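PDB 6GL2: endoglucanase, family GH5 from Zobellia galactanivorans, which hydrolyses hemicelluloses, probably by cutting the beta-linked backbone of polysaccharides such as mixed-linked glucan. Local coordinates for residues A[276-281]-A[305-310]; A[285-290]-A[326-331]; A[179-184]-A[215-220]; A[122-127]-A[174-179]. All coordinates share one frame; numbering follows the deposited sequence.

Contact 1: residues A[276-281]-A[305-310]; sequences WGSTFS and PIWWDN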
loop_
_atom_site.group_PDB
_atom_site.type_symbol
_atom_site.label_atom_id
_atom_site.label_comp_id
_atom_site.label_asym_id
_atom_site.label_seq_id
_atom_site.Cartn_x
_atom_site.Cartn_y
_atom_site.Cartn_z
ATOM N N TRP A 276 -4.789 -5.812 -3.094
ATOM C CA TRP A 276 -5.321 -6.938 -3.873
ATOM C C TRP A 276 -6.819 -6.813 -3.807
ATOM O O TRP A 276 -7.349 -5.923 -3.112
ATOM C CB TRP A 276 -4.866 -8.294 -3.290
ATOM C CG TRP A 276 -5.448 -8.557 -1.967
ATOM C CD1 TRP A 276 -5.067 -8.005 -0.747
ATOM C CD2 TRP A 276 -6.584 -9.370 -1.672
ATOM N NE1 TRP A 276 -5.888 -8.444 0.248
ATOM C CE2 TRP A 276 -6.816 -9.292 -0.252
ATOM C CE3 TRP A 276 -7.333 -10.252 -2.407
ATOM C CZ2 TRP A 276 -7.822 -10.047 0.382
ATOM C CZ3 TRP A 276 -8.372 -10.980 -1.801
ATOM C CH2 TRP A 276 -8.571 -10.916 -0.407
ATOM N N GLY A 277 -7.534 -7.680 -4.528
ATOM C CA GLY A 277 -8.960 -7.776 -4.507
ATOM C C GLY A 277 -9.533 -7.960 -5.873
ATOM O O GLY A 277 -8.764 -8.219 -6.812
ATOM N N SER A 278 -10.858 -7.968 -5.953
ATOM C CA SER A 278 -11.507 -8.165 -7.258
ATOM C C SER A 278 -12.548 -7.138 -7.473
ATOM O O SER A 278 -13.246 -6.766 -6.542
ATOM C CB SER A 278 -12.112 -9.604 -7.357
ATOM O OG SER A 278 -13.046 -9.793 -6.322
ATOM N N THR A 279 -12.726 -6.708 -8.686
ATOM C CA THR A 279 -13.779 -5.786 -9.067
ATOM C C THR A 279 -15.104 -6.587 -9.173
ATOM O O THR A 279 -15.092 -7.804 -9.371
ATOM C CB THR A 279 -13.405 -5.097 -10.382
ATOM O OG1 THR A 279 -14.166 -3.873 -10.485
ATOM C CG2 THR A 279 -13.534 -5.993 -11.647
ATOM N N PHE A 280 -16.184 -5.909 -8.966
ATOM C CA PHE A 280 -17.468 -6.518 -9.066
ATOM C C PHE A 280 -17.798 -6.847 -10.522
ATOM O O PHE A 280 -17.920 -5.965 -11.354
ATOM C CB PHE A 280 -18.586 -5.625 -8.510
ATOM C CG PHE A 280 -19.900 -6.330 -8.469
ATOM C CD1 PHE A 280 -20.093 -7.443 -7.671
ATOM C CD2 PHE A 280 -20.877 -5.934 -9.337
ATOM C CE1 PHE A 280 -21.308 -8.122 -7.707
ATOM C CE2 PHE A 280 -22.089 -6.657 -9.389
ATOM C CZ PHE A 280 -22.280 -7.677 -8.553
ATOM N N SER A 281 -18.056 -8.104 -10.826
ATOM C CA SER A 281 -18.448 -8.508 -12.199
ATOM C C SER A 281 -19.677 -9.411 -12.204
ATOM O O SER A 281 -19.660 -10.532 -12.781
ATOM C CB SER A 281 -17.290 -9.285 -12.820
ATOM O OG SER A 281 -16.146 -8.436 -12.943
ATOM N N PRO A 305 -2.495 -9.372 4.151
ATOM C CA PRO A 305 -3.306 -8.976 3.003
ATOM C C PRO A 305 -4.086 -7.684 3.298
ATOM O O PRO A 305 -4.849 -7.632 4.297
ATOM C CB PRO A 305 -4.316 -10.189 2.892
ATOM C CG PRO A 305 -4.426 -10.694 4.308
ATOM C CD PRO A 305 -3.214 -10.271 5.069
ATOM N N ILE A 306 -4.100 -6.758 2.351
ATOM C CA ILE A 306 -4.805 -5.452 2.485
ATOM C C ILE A 306 -5.686 -5.264 1.271
ATOM O O ILE A 306 -5.210 -4.927 0.199
ATOM C CB ILE A 306 -3.822 -4.298 2.741
ATOM C CG1 ILE A 306 -2.803 -4.586 3.833
ATOM C CG2 ILE A 306 -4.653 -3.059 3.016
ATOM C CD1 ILE A 306 -1.940 -3.415 4.238
ATOM N N TRP A 307 -6.991 -5.496 1.460
ATOM C CA TRP A 307 -7.938 -5.352 0.385
ATOM C C TRP A 307 -8.038 -3.928 -0.135
ATOM O O TRP A 307 -8.068 -2.948 0.675
ATOM C CB TRP A 307 -9.337 -5.774 0.892
ATOM C CG TRP A 307 -10.466 -5.614 -0.074
ATOM C CD1 TRP A 307 -11.224 -4.473 -0.341
ATOM C CD2 TRP A 307 -11.004 -6.612 -0.972
ATOM N NE1 TRP A 307 -12.151 -4.719 -1.299
ATOM C CE2 TRP A 307 -12.027 -5.971 -1.764
ATOM C CE3 TRP A 307 -10.685 -7.956 -1.257
ATOM C CZ2 TRP A 307 -12.792 -6.651 -2.679
ATOM C CZ3 TRP A 307 -11.464 -8.622 -2.187
ATOM C CH2 TRP A 307 -12.472 -7.980 -2.879
ATOM N N TRP A 308 -8.032 -3.686 -1.469
ATOM C CA TRP A 308 -8.270 -2.397 -2.081
ATOM C C TRP A 308 -9.722 -2.075 -2.130
ATOM O O TRP A 308 -10.487 -2.760 -2.786
ATOM C CB TRP A 308 -7.655 -2.326 -3.529
ATOM C CG TRP A 308 -7.906 -1.055 -4.168
ATOM C CD1 TRP A 308 -8.713 -0.769 -5.214
ATOM C CD2 TRP A 308 -7.295 0.197 -3.779
ATOM N NE1 TRP A 308 -8.727 0.551 -5.460
ATOM C CE2 TRP A 308 -7.833 1.187 -4.655
ATOM C CE3 TRP A 308 -6.363 0.566 -2.850
ATOM C CZ2 TRP A 308 -7.492 2.526 -4.531
ATOM C CZ3 TRP A 308 -5.977 1.899 -2.760
ATOM C CH2 TRP A 308 -6.505 2.847 -3.632
ATOM N N ASP A 309 -10.121 -1.009 -1.423
ATOM C CA ASP A 309 -11.550 -0.572 -1.403
ATOM C C ASP A 309 -11.601 0.849 -1.902
ATOM O O ASP A 309 -10.952 1.724 -1.311
ATOM C CB ASP A 309 -12.108 -0.682 0.026
ATOM C CG ASP A 309 -13.576 -0.365 0.114
ATOM O OD1 ASP A 309 -13.959 0.722 -0.445
ATOM O OD2 ASP A 309 -14.410 -1.086 0.729
ATOM N N ASN A 310 -12.208 1.123 -3.054
ATOM C CA ASN A 310 -12.285 2.442 -3.588
ATOM C C ASN A 310 -13.546 3.165 -3.338
ATOM O O ASN A 310 -13.813 4.246 -3.941
ATOM C CB ASN A 310 -11.892 2.471 -5.090
ATOM C CG ASN A 310 -12.862 1.818 -5.974
ATOM O OD1 ASN A 310 -13.868 1.265 -5.544
ATOM N ND2 ASN A 310 -12.638 1.930 -7.276
#
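The backbone carbonyl O of W276 takes the amide N of W308 at 2.9 Å, in a nearly straight bond (174°) that meets the oxygen almost along the C=O axis. The same oxygen also has CA of W307 nearby, at 3.6 Å, as a CA-H...O contact. Beside this backbone link the two indoles of W276 and W307 cross at about a right angle. In W307 chi1 (177°) sets CG anti to the backbone N. The benzo edge of W307 meets the face of the six-membered ring of W276, a T-shaped pair with planes at 83° and CE3 of W307 3.7 Å from CH2 of W276. The five-membered ring of W276 receives CA of W307 over its face. These residues lie where strands 271-276 and 304-307, the last two of the eight-stranded parallel (beta/alpha)8 barrel, give way to loops. G277 rests CA over the six-membered ring of W307, 3.8 Å from the centroid; a side chain here would press on that ring and on the preceding carbonyl, so glycine suits the place. NE1 of W307 bonds to the carbonyl of F316. NE1 of W276 lies 3.5 Å from CB of P305; the two side chains run side by side, and the rigid, apolar proline fits next to an indole. An alanine in place of W276 would probably leave the edge of W307 without its aromatic face and open a gap beside P305.

Contact 2: residues A[285-290]-A[326-331]; sequences EDRLAH and WNYPEI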
loop_
_atom_site.group_PDB
_atom_site.type_symbol
_atom_site.label_atom_id
_atom_site.label_comp_id
_atom_site.label_asym_id
_atom_site.label_seq_id
_atom_site.Cartn_x
_atom_site.Cartn_y
_atom_site.Cartn_z
ATOM N N GLU A 285 -20.642 -14.851 -5.685
ATOM C CA GLU A 285 -20.173 -16.074 -5.079
ATOM C C GLU A 285 -18.677 -16.357 -5.375
ATOM O O GLU A 285 -17.970 -16.801 -4.534
ATOM C CB GLU A 285 -21.038 -17.270 -5.506
ATOM C CG GLU A 285 -22.435 -17.264 -4.886
ATOM C CD GLU A 285 -23.461 -16.683 -5.821
ATOM N N ASP A 286 -18.312 -16.067 -6.588
ATOM C CA ASP A 286 -16.920 -16.314 -6.966
ATOM C C ASP A 286 -16.002 -15.243 -6.355
ATOM O O ASP A 286 -14.876 -15.575 -5.959
ATOM C CB ASP A 286 -16.714 -16.511 -8.484
ATOM C CG ASP A 286 -17.264 -17.876 -9.046
ATOM O OD1 ASP A 286 -17.876 -18.706 -8.336
ATOM O OD2 ASP A 286 -17.078 -18.015 -10.277
ATOM N N ARG A 287 -16.426 -13.978 -6.239
ATOM C CA ARG A 287 -15.644 -12.974 -5.530
ATOM C C ARG A 287 -15.383 -13.401 -4.106
ATOM O O ARG A 287 -14.334 -13.236 -3.549
ATOM C CB ARG A 287 -16.267 -11.594 -5.514
ATOM C CG ARG A 287 -16.237 -10.853 -6.779
ATOM C CD ARG A 287 -16.826 -9.488 -6.495
ATOM N NE ARG A 287 -16.021 -8.432 -5.897
ATOM C CZ ARG A 287 -16.470 -7.287 -5.377
ATOM N NH1 ARG A 287 -17.700 -7.174 -4.998
ATOM N NH2 ARG A 287 -15.671 -6.217 -5.233
ATOM N N LEU A 288 -16.427 -13.936 -3.442
ATOM C CA LEU A 288 -16.307 -14.388 -2.113
ATOM C C LEU A 288 -15.341 -15.584 -1.981
ATOM O O LEU A 288 -14.474 -15.621 -1.061
ATOM C CB LEU A 288 -17.682 -14.845 -1.528
ATOM C CG LEU A 288 -17.690 -15.307 -0.096
ATOM C CD1 LEU A 288 -17.063 -14.329 0.915
ATOM C CD2 LEU A 288 -19.131 -15.717 0.312
ATOM N N ALA A 289 -15.491 -16.577 -2.858
ATOM C CA ALA A 289 -14.581 -17.728 -2.879
ATOM C C ALA A 289 -13.129 -17.303 -3.080
ATOM O O ALA A 289 -12.251 -17.764 -2.404
ATOM C CB ALA A 289 -14.951 -18.727 -3.977
ATOM N N HIS A 290 -12.907 -16.396 -3.998
ATOM C CA HIS A 290 -11.569 -15.886 -4.292
ATOM C C HIS A 290 -11.023 -15.135 -3.048
ATOM O O HIS A 290 -9.870 -15.342 -2.639
ATOM C CB HIS A 290 -11.652 -14.934 -5.481
ATOM C CG HIS A 290 -10.362 -14.241 -5.730
ATOM N ND1 HIS A 290 -10.089 -12.992 -5.187
ATOM C CD2 HIS A 290 -9.269 -14.581 -6.513
ATOM C CE1 HIS A 290 -8.925 -12.609 -5.645
ATOM N NE2 HIS A 290 -8.346 -13.623 -6.354
ATOM N N TRP A 326 -21.987 -2.310 5.483
ATOM C CA TRP A 326 -21.216 -3.064 4.516
ATOM C C TRP A 326 -22.051 -3.424 3.360
ATOM O O TRP A 326 -23.158 -3.980 3.467
ATOM C CB TRP A 326 -20.624 -4.320 5.150
ATOM C CG TRP A 326 -19.624 -3.942 6.205
ATOM C CD1 TRP A 326 -19.856 -3.650 7.550
ATOM C CD2 TRP A 326 -18.210 -3.747 6.045
ATOM N NE1 TRP A 326 -18.735 -3.230 8.167
ATOM C CE2 TRP A 326 -17.686 -3.323 7.306
ATOM C CE3 TRP A 326 -17.285 -3.941 4.981
ATOM C CZ2 TRP A 326 -16.380 -3.004 7.490
ATOM C CZ3 TRP A 326 -16.004 -3.591 5.156
ATOM C CH2 TRP A 326 -15.516 -3.142 6.423
ATOM N N ASN A 327 -21.580 -3.150 2.146
ATOM C CA ASN A 327 -22.204 -3.632 0.931
ATOM C C ASN A 327 -22.018 -5.145 0.825
ATOM O O ASN A 327 -22.929 -5.874 0.461
ATOM C CB ASN A 327 -21.635 -2.859 -0.293
ATOM C CG ASN A 327 -21.976 -1.319 -0.250
ATOM O OD1 ASN A 327 -23.000 -0.948 0.209
ATOM N ND2 ASN A 327 -21.004 -0.490 -0.547
ATOM N N TYR A 328 -20.804 -5.620 1.100
ATOM C CA TYR A 328 -20.405 -6.989 1.005
ATOM C C TYR A 328 -19.734 -7.530 2.242
ATOM O O TYR A 328 -18.520 -7.751 2.288
ATOM C CB TYR A 328 -19.571 -7.278 -0.254
ATOM C CG TYR A 328 -20.326 -6.976 -1.536
ATOM C CD1 TYR A 328 -21.419 -7.774 -1.875
ATOM C CD2 TYR A 328 -20.002 -5.953 -2.420
ATOM C CE1 TYR A 328 -22.129 -7.548 -3.009
ATOM C CE2 TYR A 328 -20.729 -5.677 -3.576
ATOM C CZ TYR A 328 -21.842 -6.481 -3.862
ATOM O OH TYR A 328 -22.512 -6.203 -5.044
ATOM N N PRO A 329 -20.522 -7.615 3.326
ATOM C CA PRO A 329 -19.918 -7.979 4.602
ATOM C C PRO A 329 -19.215 -9.348 4.557
ATOM O O PRO A 329 -18.270 -9.546 5.300
ATOM C CB PRO A 329 -21.086 -8.018 5.553
ATOM C CG PRO A 329 -22.277 -8.206 4.727
ATOM C CD PRO A 329 -22.001 -7.480 3.447
ATOM N N GLU A 330 -19.713 -10.264 3.712
ATOM C CA GLU A 330 -19.114 -11.594 3.710
ATOM C C GLU A 330 -17.706 -11.589 3.130
ATOM O O GLU A 330 -16.879 -12.346 3.555
ATOM C CB GLU A 330 -19.985 -12.594 2.958
ATOM C CG GLU A 330 -21.361 -12.746 3.562
ATOM C CD GLU A 330 -21.319 -12.784 5.072
ATOM O OE1 GLU A 330 -20.749 -13.771 5.636
ATOM O OE2 GLU A 330 -21.813 -11.808 5.730
ATOM N N ILE A 331 -17.405 -10.683 2.182
ATOM C CA ILE A 331 -16.018 -10.496 1.713
ATOM C C ILE A 331 -15.161 -10.071 2.874
ATOM O O ILE A 331 -14.067 -10.560 3.062
ATOM C CB ILE A 331 -15.906 -9.568 0.472
ATOM C CG1 ILE A 331 -16.613 -10.186 -0.752
ATOM C CG2 ILE A 331 -14.439 -9.217 0.153
ATOM C CD1 ILE A 331 -16.705 -9.315 -1.988
#
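R287 meets Y328 and I331, and L288 meets E330, through different torsions. The chain of R287 bends at chi3 (81°), which swings NE aside from the run of the methylenes; in L288, chi1 (-178°) sets CG on the side of the carbonyl carbon, from which CD1 reaches E330. The guanidinium of R287 presents a face to I331, whose CD1 lies 3.7 Å above its plane, offset toward the rim. NH1 of R287 lies 3.7 Å from CD2 of Y328, with Y328 near the plane of the guanidinium and the two planes nearly perpendicular. Arginine fits because its flat cation can take a methyl on a face while its N-H bonds point outward in the plane, where NH2 bonds to the carbonyl O of S278. No hydrogen bond joins the two segments themselves. L288 lies alongside E330, its CD1 3.3 Å from the backbone O of E330 and 4.0 Å from its CB, while the carboxylate of E330 turns off from helix 284-301 toward solvent. Y328 stands at the N-cap position of helix 329-336. The packing joins helix 284-301 to that C-terminal helix, two neighbours in the outer helical layer characteristic of a (beta/alpha)8 barrel.

Contact 3: residues A[179-184]-A[215-220]; sequences VSVDAI and VPNGDK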
loop_
_atom_site.group_PDB
_atom_site.type_symbol
_atom_site.label_atom_id
_atom_site.label_comp_id
_atom_site.label_asym_id
_atom_site.label_seq_id
_atom_site.Cartn_x
_atom_site.Cartn_y
_atom_site.Cartn_z
ATOM N N VAL A 179 16.701 7.329 -1.463
ATOM C CA VAL A 179 16.520 8.729 -1.030
ATOM C C VAL A 179 15.480 8.768 0.087
ATOM O O VAL A 179 15.610 9.528 1.057
ATOM C CB VAL A 179 16.065 9.626 -2.188
ATOM C CG1 VAL A 179 15.531 10.942 -1.668
ATOM C CG2 VAL A 179 17.216 9.826 -3.147
ATOM N N SER A 180 14.359 8.072 -0.082
ATOM C CA SER A 180 13.204 8.152 0.804
ATOM C C SER A 180 13.497 7.521 2.133
ATOM O O SER A 180 13.213 8.095 3.218
ATOM C CB SER A 180 12.032 7.527 0.169
ATOM O OG SER A 180 11.640 8.112 -1.051
ATOM N N VAL A 181 14.032 6.320 2.161
ATOM C CA VAL A 181 14.453 5.711 3.423
ATOM C C VAL A 181 15.464 6.580 4.147
ATOM O O VAL A 181 15.374 6.806 5.338
ATOM C CB VAL A 181 14.937 4.262 3.221
ATOM C CG1 VAL A 181 15.652 3.676 4.468
ATOM C CG2 VAL A 181 13.809 3.362 2.753
ATOM N N ASP A 182 16.488 7.029 3.420
ATOM C CA ASP A 182 17.497 7.845 4.051
ATOM C C ASP A 182 16.864 9.092 4.668
ATOM O O ASP A 182 17.234 9.508 5.790
ATOM C CB ASP A 182 18.596 8.198 3.044
ATOM C CG ASP A 182 19.501 7.065 2.685
ATOM O OD1 ASP A 182 19.573 6.049 3.338
ATOM O OD2 ASP A 182 20.293 7.300 1.705
ATOM N N ALA A 183 15.969 9.753 3.957
ATOM C CA ALA A 183 15.356 10.936 4.489
ATOM C C ALA A 183 14.589 10.627 5.790
ATOM O O ALA A 183 14.622 11.379 6.771
ATOM C CB ALA A 183 14.377 11.576 3.462
ATOM N N ILE A 184 13.796 9.573 5.787
ATOM C CA ILE A 184 13.054 9.185 6.943
ATOM C C ILE A 184 14.008 8.942 8.122
ATOM O O ILE A 184 13.811 9.446 9.222
ATOM C CB ILE A 184 12.196 7.927 6.705
ATOM C CG1 ILE A 184 11.074 8.288 5.678
ATOM C CG2 ILE A 184 11.669 7.376 8.033
ATOM C CD1 ILE A 184 10.417 7.056 5.045
ATOM N N VAL A 215 16.870 -3.368 -0.888
ATOM C CA VAL A 215 16.486 -2.693 0.347
ATOM C C VAL A 215 17.589 -1.683 0.706
ATOM O O VAL A 215 18.780 -2.056 0.878
ATOM C CB VAL A 215 16.347 -3.677 1.531
ATOM C CG1 VAL A 215 16.078 -2.949 2.835
ATOM C CG2 VAL A 215 15.233 -4.668 1.242
ATOM N N PRO A 216 17.292 -0.383 0.768
ATOM C CA PRO A 216 18.283 0.612 1.087
ATOM C C PRO A 216 19.031 0.288 2.354
ATOM O O PRO A 216 18.444 0.009 3.405
ATOM C CB PRO A 216 17.461 1.907 1.236
ATOM C CG PRO A 216 16.294 1.676 0.356
ATOM C CD PRO A 216 15.955 0.230 0.487
ATOM N N ASN A 217 20.355 0.195 2.182
ATOM C CA ASN A 217 21.265 -0.023 3.309
ATOM C C ASN A 217 21.139 -1.365 3.999
ATOM O O ASN A 217 21.650 -1.544 5.125
ATOM C CB ASN A 217 21.149 1.102 4.309
ATOM C CG ASN A 217 21.072 2.458 3.648
ATOM O OD1 ASN A 217 21.907 2.794 2.855
ATOM N ND2 ASN A 217 20.072 3.272 4.033
ATOM N N GLY A 218 20.387 -2.285 3.421
ATOM C CA GLY A 218 20.007 -3.464 4.157
ATOM C C GLY A 218 19.187 -3.264 5.426
ATOM O O GLY A 218 19.088 -4.107 6.311
ATOM N N ASP A 219 18.531 -2.092 5.490
ATOM C CA ASP A 219 17.798 -1.634 6.659
ATOM C C ASP A 219 16.914 -2.733 7.216
ATOM O O ASP A 219 16.024 -3.255 6.540
ATOM C CB ASP A 219 16.977 -0.426 6.236
ATOM C CG ASP A 219 16.282 0.288 7.383
ATOM O OD1 ASP A 219 15.577 -0.315 8.203
ATOM O OD2 ASP A 219 16.513 1.563 7.455
ATOM N N LYS A 220 17.169 -3.118 8.467
ATOM C CA LYS A 220 16.520 -4.243 9.010
ATOM C C LYS A 220 15.044 -4.023 9.331
ATOM O O LYS A 220 14.346 -4.952 9.542
ATOM C CB LYS A 220 17.247 -4.716 10.264
ATOM C CG LYS A 220 17.043 -3.866 11.459
ATOM C CD LYS A 220 17.739 -4.477 12.712
ATOM C CE LYS A 220 17.848 -3.469 13.835
ATOM N NZ LYS A 220 16.532 -3.041 14.410
#
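V181 on the helix and P216 in the loop bring their CA atoms to 6.8 Å, where the loop folds through a type II turn from V215 to G218, closed by G218 N to V215 O at 3.0 Å. N217 and G218 both have positive phi, which asparagine tolerates well and glycine easily. CG2 of V181 meets CG of P216 at 3.8 Å, the two side chains crossing at about a right angle; the branched valine offers a methyl to the rigid proline ring. CG1 of V181 lies 3.8 Å from OD2 of D219, an oxygen that forms a salt bridge with R185. Next to this apolar pair, ND2 of N217 donates to OD1 of D182 at 2.9 Å (165°). The amide N lies almost in line with the C-O bond, and the bond probably helps hold amide and carboxylate nearly coplanar. Farther in, V181 touches V198 of strand 196-199. The contact thus ties helix 167-186 to the loop that leads from helix 207-212 into strand 222-227.

Contact 4: residues A[122-127]-A[174-179]; sequences EVKDEL and NQYHQV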
loop_
_atom_site.group_PDB
_atom_site.type_symbol
_atom_site.label_atom_id
_atom_site.label_comp_id
_atom_site.label_asym_id
_atom_site.label_seq_id
_atom_site.Cartn_x
_atom_site.Cartn_y
_atom_site.Cartn_z
ATOM N N GLU A 122 16.363 15.484 -10.269
ATOM C CA GLU A 122 15.311 16.355 -9.760
ATOM C C GLU A 122 14.315 15.585 -8.862
ATOM O O GLU A 122 13.878 16.084 -7.833
ATOM C CB GLU A 122 14.571 17.030 -10.922
ATOM C CG GLU A 122 13.448 17.971 -10.634
ATOM N N VAL A 123 13.989 14.364 -9.249
ATOM C CA VAL A 123 13.046 13.553 -8.443
ATOM C C VAL A 123 13.654 13.312 -7.095
ATOM O O VAL A 123 12.992 13.442 -6.069
ATOM C CB VAL A 123 12.676 12.235 -9.128
ATOM C CG1 VAL A 123 11.978 11.312 -8.123
ATOM C CG2 VAL A 123 11.896 12.483 -10.403
ATOM N N LYS A 124 14.942 12.945 -7.042
ATOM C CA LYS A 124 15.567 12.603 -5.768
ATOM C C LYS A 124 15.647 13.826 -4.904
ATOM O O LYS A 124 15.459 13.735 -3.669
ATOM C CB LYS A 124 16.970 12.015 -6.052
ATOM C CG LYS A 124 16.836 10.609 -6.635
ATOM C CD LYS A 124 18.095 10.094 -7.368
ATOM C CE LYS A 124 19.256 9.896 -6.434
ATOM N NZ LYS A 124 20.441 9.461 -7.260
ATOM N N ASP A 125 15.824 14.992 -5.468
ATOM C CA ASP A 125 15.836 16.208 -4.657
ATOM C C ASP A 125 14.438 16.463 -3.967
ATOM O O ASP A 125 14.327 16.750 -2.791
ATOM C CB ASP A 125 16.218 17.434 -5.492
ATOM C CG ASP A 125 17.691 17.452 -5.989
ATOM O OD1 ASP A 125 18.591 16.730 -5.503
ATOM O OD2 ASP A 125 17.828 18.200 -7.031
ATOM N N GLU A 126 13.395 16.392 -4.798
ATOM C CA GLU A 126 12.026 16.606 -4.320
ATOM C C GLU A 126 11.621 15.537 -3.319
ATOM O O GLU A 126 11.062 15.889 -2.262
ATOM C CB GLU A 126 11.034 16.666 -5.498
ATOM C CG GLU A 126 9.655 17.011 -4.942
ATOM C CD GLU A 126 8.640 17.436 -5.992
ATOM O OE1 GLU A 126 8.946 17.400 -7.188
ATOM O OE2 GLU A 126 7.513 17.759 -5.489
ATOM N N LEU A 127 11.903 14.293 -3.608
ATOM C CA LEU A 127 11.523 13.207 -2.699
ATOM C C LEU A 127 12.134 13.327 -1.337
ATOM O O LEU A 127 11.526 13.089 -0.345
ATOM C CB LEU A 127 11.876 11.834 -3.279
ATOM C CG LEU A 127 10.891 11.063 -4.060
ATOM C CD1 LEU A 127 11.556 9.706 -4.380
ATOM C CD2 LEU A 127 9.633 10.833 -3.184
ATOM N N ASN A 174 14.872 1.954 -7.359
ATOM C CA ASN A 174 15.690 1.692 -6.240
ATOM C C ASN A 174 16.345 2.985 -5.691
ATOM O O ASN A 174 16.480 3.100 -4.447
ATOM C CB ASN A 174 16.760 0.632 -6.588
ATOM C CG ASN A 174 16.220 -0.810 -6.539
ATOM O OD1 ASN A 174 15.379 -1.187 -5.693
ATOM N ND2 ASN A 174 16.766 -1.659 -7.454
ATOM N N GLN A 175 16.794 3.849 -6.576
ATOM C CA GLN A 175 17.386 5.085 -6.072
ATOM C C GLN A 175 16.377 5.960 -5.318
ATOM O O GLN A 175 16.764 6.643 -4.357
ATOM C CB GLN A 175 17.969 5.891 -7.212
ATOM C CG GLN A 175 19.211 5.231 -7.833
ATOM C CD GLN A 175 19.782 6.025 -8.917
ATOM O OE1 GLN A 175 19.737 7.220 -8.951
ATOM N NE2 GLN A 175 20.302 5.314 -9.931
ATOM N N TYR A 176 15.131 5.943 -5.803
ATOM C CA TYR A 176 14.128 6.762 -5.136
ATOM C C TYR A 176 13.769 6.196 -3.764
ATOM O O TYR A 176 13.604 6.955 -2.799
ATOM C CB TYR A 176 12.910 6.764 -5.991
ATOM C CG TYR A 176 13.064 7.469 -7.334
ATOM C CD1 TYR A 176 14.219 8.148 -7.630
ATOM C CD2 TYR A 176 12.154 7.354 -8.336
ATOM C CE1 TYR A 176 14.378 8.741 -8.885
ATOM C CE2 TYR A 176 12.258 7.931 -9.580
ATOM C CZ TYR A 176 13.444 8.602 -9.864
ATOM O OH TYR A 176 13.597 9.219 -11.145
ATOM N N HIS A 177 13.761 4.884 -3.624
ATOM C CA HIS A 177 13.605 4.285 -2.304
ATOM C C HIS A 177 14.771 4.626 -1.414
ATOM O O HIS A 177 14.623 4.812 -0.183
ATOM C CB HIS A 177 13.399 2.787 -2.379
ATOM C CG HIS A 177 11.996 2.400 -2.822
ATOM N ND1 HIS A 177 10.847 2.879 -2.163
ATOM C CD2 HIS A 177 11.562 1.610 -3.845
ATOM C CE1 HIS A 177 9.814 2.283 -2.689
ATOM N NE2 HIS A 177 10.213 1.540 -3.751
ATOM N N GLN A 178 15.969 4.626 -1.986
ATOM C CA GLN A 178 17.184 4.975 -1.197
ATOM C C GLN A 178 17.062 6.388 -0.636
ATOM O O GLN A 178 17.286 6.524 0.591
ATOM C CB GLN A 178 18.437 4.809 -2.077
ATOM C CG GLN A 178 19.747 5.153 -1.354
ATOM C CD GLN A 178 20.263 4.144 -0.419
ATOM O OE1 GLN A 178 20.702 4.513 0.723
ATOM N NE2 GLN A 178 20.241 2.903 -0.797
ATOM N N VAL A 179 16.701 7.329 -1.463
ATOM C CA VAL A 179 16.520 8.729 -1.030
ATOM C C VAL A 179 15.480 8.768 0.087
ATOM O O VAL A 179 15.610 9.528 1.057
ATOM C CB VAL A 179 16.065 9.626 -2.188
ATOM C CG1 VAL A 179 15.531 10.942 -1.668
ATOM C CG2 VAL A 179 17.216 9.826 -3.147
#
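Two neighbouring helices of the barrel's outer layer pack here, with Y176 wedged against V123, K124 and L127; the axes of helix segments 122-127 and 174-179 run at 27° to each other and approach to 9.3 Å. CG1 of V123 sits over the centre of the Y176 ring, 3.5 Å from the centroid and 12° off its normal, a CH-pi contact. K124 comes to the edge of the same ring, its CG 3.7 Å from CD1 of Y176, and L127 reaches CB of Y176 with CD1 at 3.6 Å. Tyrosine suits this place because the ring gives a broad apolar face while its OH hydrogen-bonds to the carbonyl O of L114. An alanine here would probably leave the methyl of V123 without its aromatic face and the carbonyl of L114 without its mate. The lysine chain does two jobs. Its CG also lies 3.6 Å from CG2 of V179, and a bend at chi3 (66°) carries CE round, from where NZ donates to OE1 of Q175 at 2.9 Å, tilted out of the amide's carbonyl plane. V179 adds CG1 against the backbone O of K124 at 3.4 Å. On the inward side of helix 167-186, H177 hydrogen-bonds to T149 and to S199 of strand 196-199, while Y176 touches A120 of helix 117-137 and I113 of the preceding loop.

The four contacts fall into two pairs on opposite sides of the barrel. Contacts 1 and 2, centres about 10 Å apart, are joined by the bond between S278 and R287, and F280 packs with CE1 3.5 Å from OH of Y328 and CD1 3.6 Å from NH1 of R287. Contacts 3 and 4, centres about 11 Å apart, share V179 and helix 167-186. About 29 Å separates the centres of contacts 1 and 3. Contact 1 lies at the C-terminal ends of strands 271-276 and 304-307, the barrel end that probably carries the active site, as in other enzymes of this fold. A magnesium site including D240, vacant in this chain, lies nearer the first pair, about 10 Å from S278 between side chains.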